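Side-chain contacts in chaperone SycD (Yersinia enterocolitica, PDB 2VGX), which serves as a chaperone for type III secretion translocators and probably modulates expression of the yop operon: residues Q23-A28 with Q45-L50; A63-Q66 with D72-I75. All blocks are in the same frame, centred on the assembly; numbering follows the deposited sequence.

Contact 1: residues Q23-A28 with Q45-L50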
loop_
_atom_site.group_PDB
_atom_site.type_symbol
_atom_site.label_atom_id
_atom_site.label_comp_id
_atom_site.label_asym_id
_atom_site.label_seq_id
_atom_site.Cartn_x
_atom_site.Cartn_y
_atom_site.Cartn_z
ATOM N N GLN B 23 4.197 6.712 -4.793
ATOM C CA GLN B 23 3.958 6.157 -6.129
ATOM C C GLN B 23 2.664 5.414 -6.215
ATOM O O GLN B 23 1.965 5.488 -7.232
ATOM C CB GLN B 23 5.148 5.346 -6.656
ATOM C CG GLN B 23 6.376 6.285 -6.916
ATOM C CD GLN B 23 6.008 7.584 -7.714
ATOM O OE1 GLN B 23 6.237 8.719 -7.244
ATOM N NE2 GLN B 23 5.432 7.407 -8.914
ATOM N N LEU B 24 2.314 4.690 -5.146
ATOM C CA LEU B 24 0.981 4.127 -5.089
ATOM C C LEU B 24 -0.080 5.235 -5.124
ATOM O O LEU B 24 -1.118 5.068 -5.721
ATOM C CB LEU B 24 0.798 3.286 -3.822
ATOM C CG LEU B 24 1.499 1.930 -3.774
ATOM C CD1 LEU B 24 1.143 1.220 -2.449
ATOM C CD2 LEU B 24 1.101 1.067 -4.977
ATOM N N TYR B 25 0.160 6.352 -4.451
ATOM C CA TYR B 25 -0.805 7.455 -4.511
ATOM C C TYR B 25 -0.951 8.026 -5.952
ATOM O O TYR B 25 -2.064 8.273 -6.426
ATOM C CB TYR B 25 -0.430 8.557 -3.530
ATOM C CG TYR B 25 -1.311 9.790 -3.652
ATOM C CD1 TYR B 25 -2.670 9.742 -3.293
ATOM C CD2 TYR B 25 -0.795 10.998 -4.137
ATOM C CE1 TYR B 25 -3.494 10.870 -3.400
ATOM C CE2 TYR B 25 -1.600 12.150 -4.235
ATOM C CZ TYR B 25 -2.959 12.065 -3.871
ATOM O OH TYR B 25 -3.783 13.176 -3.962
ATOM N N SER B 26 0.166 8.223 -6.643
ATOM C CA SER B 26 0.123 8.695 -8.051
ATOM C C SER B 26 -0.629 7.728 -8.956
ATOM O O SER B 26 -1.403 8.135 -9.803
ATOM C CB SER B 26 1.539 8.922 -8.611
ATOM O OG SER B 26 2.225 9.774 -7.726
ATOM N N LEU B 27 -0.418 6.439 -8.757
ATOM C CA LEU B 27 -1.154 5.426 -9.482
ATOM C C LEU B 27 -2.660 5.526 -9.316
ATOM O O LEU B 27 -3.395 5.552 -10.315
ATOM C CB LEU B 27 -0.642 4.018 -9.075
ATOM C CG LEU B 27 -1.375 2.802 -9.633
ATOM C CD1 LEU B 27 -1.447 2.781 -11.162
ATOM C CD2 LEU B 27 -0.702 1.518 -9.122
ATOM N N ALA B 28 -3.133 5.568 -8.063
ATOM C CA ALA B 28 -4.552 5.640 -7.753
ATOM C C ALA B 28 -5.132 6.928 -8.373
ATOM O O ALA B 28 -6.242 6.944 -8.943
ATOM C CB ALA B 28 -4.726 5.655 -6.197
ATOM N N GLN B 45 -8.302 2.630 -0.979
ATOM C CA GLN B 45 -8.653 1.908 0.237
ATOM C C GLN B 45 -7.411 1.337 0.975
ATOM O O GLN B 45 -7.311 1.445 2.217
ATOM C CB GLN B 45 -9.617 0.788 -0.071
ATOM C CG GLN B 45 -10.067 0.094 1.162
ATOM C CD GLN B 45 -11.133 -0.931 0.876
ATOM O OE1 GLN B 45 -11.066 -1.654 -0.127
ATOM N NE2 GLN B 45 -12.121 -1.007 1.756
ATOM N N ALA B 46 -6.479 0.721 0.242
ATOM C CA ALA B 46 -5.223 0.229 0.857
ATOM C C ALA B 46 -4.415 1.387 1.447
ATOM O O ALA B 46 -3.834 1.260 2.523
ATOM C CB ALA B 46 -4.350 -0.536 -0.186
ATOM N N LEU B 47 -4.417 2.529 0.761
ATOM C CA LEU B 47 -3.670 3.707 1.216
ATOM C C LEU B 47 -4.260 4.237 2.537
ATOM O O LEU B 47 -3.511 4.595 3.453
ATOM C CB LEU B 47 -3.662 4.805 0.138
ATOM C CG LEU B 47 -2.761 4.550 -1.101
ATOM C CD1 LEU B 47 -3.011 5.581 -2.213
ATOM C CD2 LEU B 47 -1.293 4.557 -0.660
ATOM N N CYS B 48 -5.594 4.261 2.624
ATOM C CA CYS B 48 -6.290 4.737 3.834
ATOM C C CYS B 48 -5.940 3.856 5.031
ATOM O O CYS B 48 -5.828 4.354 6.155
ATOM C CB CYS B 48 -7.789 4.735 3.635
ATOM S SG CYS B 48 -8.387 6.086 2.564
ATOM N N VAL B 49 -5.775 2.563 4.790
ATOM C CA VAL B 49 -5.347 1.623 5.844
ATOM C C VAL B 49 -3.908 1.827 6.302
ATOM O O VAL B 49 -3.599 1.752 7.534
ATOM C CB VAL B 49 -5.628 0.175 5.408
ATOM C CG1 VAL B 49 -5.076 -0.849 6.411
ATOM C CG2 VAL B 49 -7.154 -0.007 5.241
ATOM N N LEU B 50 -3.034 2.083 5.319
ATOM C CA LEU B 50 -1.607 2.292 5.571
ATOM C C LEU B 50 -1.310 3.603 6.266
ATOM O O LEU B 50 -0.399 3.657 7.092
ATOM C CB LEU B 50 -0.785 2.119 4.285
ATOM C CG LEU B 50 -0.752 0.693 3.692
ATOM C CD1 LEU B 50 -0.545 0.682 2.139
ATOM C CD2 LEU B 50 0.263 -0.213 4.425
#
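In the antiparallel helix pair of a tetratricopeptide repeat, Leu47 on helix 44-50 presses its forked end against Leu24, Tyr25 and Ala28 on helix 18-33. The two methyls divide the work. CD1 lands on the backbone of the other helix, 3.7 Å from Tyr25 CA, and reaches Ala28 CB one turn further on at 4.3 Å. CD2 turns to the preceding residue and meets Leu24 CB at 4.0 Å. Leu47 CB already points at the other helix, and with CG anti to the carbonyl carbon (chi1 -73°) the two methyls spread over this patch. Leu21 also touches Leu47, so the leucine meets four residues spaced i, i+3, i+4 and i+7, as in a knobs-into-holes arrangement. The segment axes approach to 10.6 Å at 148° between their N-to-C directions, a wide spacing bridged by the length of a leucine, and Tyr25 and Leu47 have the closest CA atoms, 7.4 Å apart. Such paired antiparallel helices are the unit from which tetratricopeptide repeats build a superhelix. The ring of Tyr25 offers its edge, not its face, to Leu47 CD1, which lies near the ring plane; Tyr25 CB comes to 4.2 Å from Leu47 CD1. With CG anti to its backbone N (chi1 174°), the tyrosine runs past the leucine instead of lying over it; its ring makes a cation-pi contact with Arg56, and the side chain also touches Phe44. Phe57 of helix 55-67 also packs on Leu47, and Leu24 touches an apolar side chain of the other chain in the assembly.

Contact 2: residues A63-Q66 with D72-I75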
loop_
_atom_site.group_PDB
_atom_site.type_symbol
_atom_site.label_atom_id
_atom_site.label_comp_id
_atom_site.label_asym_id
_atom_site.label_seq_id
_atom_site.Cartn_x
_atom_site.Cartn_y
_atom_site.Cartn_z
ATOM N N ALA B 63 -14.154 10.147 -3.517
ATOM C CA ALA B 63 -14.371 10.485 -4.935
ATOM C C ALA B 63 -14.664 9.246 -5.800
ATOM O O ALA B 63 -15.555 9.277 -6.662
ATOM C CB ALA B 63 -13.203 11.268 -5.482
ATOM N N CYS B 64 -13.939 8.152 -5.559
ATOM C CA CYS B 64 -14.208 6.902 -6.282
ATOM C C CYS B 64 -15.562 6.364 -5.924
ATOM O O CYS B 64 -16.313 5.913 -6.800
ATOM C CB CYS B 64 -13.156 5.827 -5.949
ATOM S SG CYS B 64 -11.583 6.223 -6.579
ATOM N N ARG B 65 -15.918 6.406 -4.632
ATOM C CA ARG B 65 -17.219 5.898 -4.216
ATOM C C ARG B 65 -18.330 6.752 -4.816
ATOM O O ARG B 65 -19.341 6.212 -5.294
ATOM C CB ARG B 65 -17.330 5.861 -2.685
ATOM C CG ARG B 65 -16.473 4.777 -2.051
ATOM C CD ARG B 65 -16.236 4.983 -0.553
ATOM N NE ARG B 65 -15.664 3.742 -0.046
ATOM C CZ ARG B 65 -15.485 3.436 1.232
ATOM N NH1 ARG B 65 -15.851 4.305 2.170
ATOM N NH2 ARG B 65 -14.952 2.233 1.557
ATOM N N GLN B 66 -18.154 8.076 -4.782
ATOM C CA GLN B 66 -19.151 9.001 -5.352
ATOM C C GLN B 66 -19.327 8.702 -6.851
ATOM O O GLN B 66 -20.473 8.597 -7.340
ATOM C CB GLN B 66 -18.741 10.460 -5.175
ATOM C CG GLN B 66 -19.712 11.465 -5.816
ATOM C CD GLN B 66 -19.385 12.890 -5.451
ATOM O OE1 GLN B 66 -18.461 13.145 -4.676
ATOM N NE2 GLN B 66 -20.146 13.833 -5.988
ATOM N N ASP B 72 -23.636 6.729 0.374
ATOM C CA ASP B 72 -23.459 6.598 1.797
ATOM C C ASP B 72 -21.993 6.325 2.135
ATOM O O ASP B 72 -21.454 6.902 3.094
ATOM C CB ASP B 72 -24.296 5.444 2.339
ATOM C CG ASP B 72 -25.717 5.861 2.710
ATOM O OD1 ASP B 72 -25.897 6.618 3.690
ATOM O OD2 ASP B 72 -26.652 5.412 2.034
ATOM N N LEU B 73 -21.378 5.406 1.384
ATOM C CA LEU B 73 -19.968 5.058 1.602
ATOM C C LEU B 73 -19.062 6.273 1.303
ATOM O O LEU B 73 -18.065 6.501 2.017
ATOM C CB LEU B 73 -19.550 3.840 0.771
ATOM C CG LEU B 73 -19.941 2.428 1.275
ATOM C CD1 LEU B 73 -19.570 1.351 0.218
ATOM C CD2 LEU B 73 -19.304 2.100 2.630
ATOM N N ALA B 74 -19.414 7.066 0.277
ATOM C CA ALA B 74 -18.608 8.244 -0.041
ATOM C C ALA B 74 -18.656 9.208 1.153
ATOM O O ALA B 74 -17.632 9.783 1.519
ATOM C CB ALA B 74 -19.134 8.966 -1.330
ATOM N N ILE B 75 -19.845 9.388 1.737
ATOM C CA ILE B 75 -20.035 10.329 2.850
ATOM C C ILE B 75 -19.215 9.887 4.079
ATOM O O ILE B 75 -18.659 10.733 4.769
ATOM C CB ILE B 75 -21.514 10.518 3.215
ATOM C CG1 ILE B 75 -22.293 11.241 2.074
ATOM C CG2 ILE B 75 -21.653 11.336 4.493
ATOM C CD1 ILE B 75 -23.849 11.044 2.192
#
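Arg65 reaches across helix 71-84, its CB against Ala74 and its CD and guanidinium against Leu73. At the root of the side chain the backbones come very near: the CA atoms of Arg65 and Ala74 are 5.0 Å apart, and Arg65 CB rests 3.8 Å from Ala74 CA. The methyl of Ala74 fits this narrow place, its CB 3.7 Å from the backbone N of Gln66. Further out, CG of Arg65 beside the backbone N (chi1 -71°) and the extended chain beyond it bring Arg65 CD to 3.7 Å from Leu73 CB. The leucine meets the arginine at an oblique crossing, and its CD2 sits 4.1 Å above the guanidinium plane, offset toward the rim. On the same side of the guanidinium plane, NH1 donates to Leu73 O at 3.1 Å, with an N-H...O angle of 146°. This bond is bent at both ends: the donor stands well above the carbonyl plane, away from the lone pairs, and the oxygen is tilted from the guanidinium plane. NE is bonded to His41 NE2, so the flat group is gripped at two nitrogens and its rotation is restrained. Gln66 turns the other way, CG anti to its backbone N. Its CB touches Ala74 CB at 4.1 Å, and the extended chain carries the amide onward to Tyr78 OH, which bonds OE1, and to Glu97 OE1, which bonds NE2 from helix 90-100. Two helices joined by a short turn make a tight helical hairpin around a small residue, consistent with the tetratricopeptide-repeat architecture of this chaperone.

The two contacts come in series along the chain: contact 1 closes at the end of helix 44-50, and contact 2 opens near the end of the next helix, 55-67. Their centres are about 16 Å apart, and the nearest atoms come within about 4 Å without touching. Helix 55-67 joins them, since it packs beside helix 44-50 near contact 1 and supplies the first segment of contact 2 before the chain turns back into helix 71-84. The successive pairings, 18-33 with 44-50 and then 55-67 with 71-84, show the stepwise stacking of helices in this all-helical chaperone; the other chain of the assembly touches contact 1 but not contact 2.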